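Local coordinates for uncharacterized protein (Tetranychus urticae, PDB 5UK3) that probably catalyses the bicarbonate-dependent breakdown of cyanate to ammonia and carbon dioxide, as a cyanase assembled from ten chains, at residues V44-W48 with K131-T135. Coordinates in Å, arbitrary orientation, origin at the centre of the assembly. Numbering follows the deposited sequence.
Sequences VNKVW and KIDVT
The first turn of helix 46-53 sets its N-terminal end against an extended beta strand, 131-135, with Val47 CA 6.1 Å from Ile132 CA. Asn45, a residue type well suited to the N-cap, precedes the helix with phi/psi -61/129; its CA-to-CB bond points toward the strand, with chi1 t, and the side-chain end comes within 3.1 Å of Ile132 O, measured from Asn45 OD1. The compact, beta-branched side chain of Val47 (t) makes the apolar contact: CG1 lies 3.7 Å from Ile132 CB, and CG2 3.9 Å from CG1 of Val134 (p). Ile132 (chi1 -40°, chi2 m) sends its CA-to-CB bond sideways and its end away from the helix, so Val47 meets it at CB. Lys46 has the reach, with chi1 t, chi2 about -143°, chi3 m and chi4 t, for NZ to donate a 2.9 Å hydrogen bond to Val134 O; the same ammonium salt-bridges Glu119 of a second subunit. The contact thus joins the helix-turn-helix-like N-terminal domain to the cyanase C-terminal domain. Strand 141-152 pairs antiparallel with 123-136, while helix 35-42 packs on Lys46.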
# COMPACT_ATOMS: atom_id res chain seq x y z
N VAL I 44 1.74 -12.84 -39.27
CA VAL I 44 1.92 -13.04 -37.83
C VAL I 44 0.68 -12.58 -37.06
O VAL I 44 -0.15 -11.84 -37.60
CB VAL I 44 3.13 -12.27 -37.27
CG1 VAL I 44 4.42 -12.76 -37.90
CG2 VAL I 44 2.99 -10.75 -37.47
N ASN I 45 0.58 -13.03 -35.82
CA ASN I 45 -0.51 -12.68 -34.94
C ASN I 45 -0.53 -11.16 -34.72
O ASN I 45 0.46 -10.58 -34.33
CB ASN I 45 -0.36 -13.37 -33.57
CG ASN I 45 -1.53 -13.12 -32.66
OD1 ASN I 45 -2.72 -13.18 -33.07
ND2 ASN I 45 -1.25 -12.82 -31.43
N LYS I 46 -1.69 -10.54 -34.91
CA LYS I 46 -1.85 -9.10 -34.77
C LYS I 46 -1.44 -8.54 -33.40
O LYS I 46 -0.72 -7.55 -33.34
CB LYS I 46 -3.30 -8.71 -35.07
CG LYS I 46 -3.50 -7.23 -35.32
CD LYS I 46 -4.79 -6.73 -34.75
CE LYS I 46 -5.99 -7.34 -35.41
NZ LYS I 46 -7.20 -6.87 -34.71
N VAL I 47 -1.92 -9.17 -32.33
CA VAL I 47 -1.71 -8.66 -30.99
C VAL I 47 -0.26 -8.84 -30.62
O VAL I 47 0.32 -7.96 -29.97
CB VAL I 47 -2.60 -9.37 -29.95
CG1 VAL I 47 -2.22 -9.03 -28.54
CG2 VAL I 47 -4.06 -9.00 -30.16
N TRP I 48 0.33 -9.97 -31.01
CA TRP I 48 1.75 -10.22 -30.67
C TRP I 48 2.63 -9.16 -31.35
O TRP I 48 3.52 -8.58 -30.70
CB TRP I 48 2.18 -11.59 -31.13
CG TRP I 48 3.61 -11.85 -31.03
CD1 TRP I 48 4.26 -12.26 -29.94
CD2 TRP I 48 4.59 -11.75 -32.07
NE1 TRP I 48 5.60 -12.42 -30.21
CE2 TRP I 48 5.82 -12.14 -31.52
CE3 TRP I 48 4.53 -11.40 -33.41
CZ2 TRP I 48 7.00 -12.15 -32.24
CZ3 TRP I 48 5.68 -11.42 -34.14
CH2 TRP I 48 6.92 -11.77 -33.55
N LYS I 131 -2.09 -17.00 -27.21
CA LYS I 131 -2.42 -16.25 -28.41
C LYS I 131 -3.65 -15.42 -28.18
O LYS I 131 -4.76 -15.95 -28.11
CB LYS I 131 -2.71 -17.17 -29.60
CG LYS I 131 -1.59 -18.08 -29.98
CD LYS I 131 -2.03 -19.13 -31.01
CE LYS I 131 -0.93 -20.20 -31.20
NZ LYS I 131 -1.33 -21.59 -30.79
N ILE I 132 -3.48 -14.11 -28.11
CA ILE I 132 -4.60 -13.20 -28.02
C ILE I 132 -5.04 -12.87 -29.44
O ILE I 132 -4.24 -12.84 -30.35
CB ILE I 132 -4.26 -11.86 -27.34
CG1 ILE I 132 -3.34 -12.01 -26.12
CG2 ILE I 132 -5.53 -11.11 -26.95
CD1 ILE I 132 -3.89 -12.93 -25.09
N ASP I 133 -6.32 -12.62 -29.60
CA ASP I 133 -6.89 -12.15 -30.84
C ASP I 133 -7.99 -11.17 -30.50
O ASP I 133 -8.67 -11.35 -29.48
CB ASP I 133 -7.47 -13.35 -31.55
CG ASP I 133 -8.07 -12.99 -32.87
OD1 ASP I 133 -7.29 -12.55 -33.76
OD2 ASP I 133 -9.32 -13.15 -33.03
N VAL I 134 -8.14 -10.10 -31.26
CA VAL I 134 -9.14 -9.07 -30.92
C VAL I 134 -9.75 -8.51 -32.15
O VAL I 134 -9.09 -8.29 -33.10
CB VAL I 134 -8.59 -7.98 -29.99
CG1 VAL I 134 -7.50 -7.19 -30.62
CG2 VAL I 134 -9.70 -7.03 -29.56
N THR I 135 -11.06 -8.38 -32.13
CA THR I 135 -11.88 -8.34 -33.35
C THR I 135 -13.11 -7.50 -33.13
O THR I 135 -13.73 -7.58 -32.07
CB THR I 135 -12.38 -9.75 -33.77
OG1 THR I 135 -11.30 -10.68 -33.77
CG2 THR I 135 -13.00 -9.75 -35.14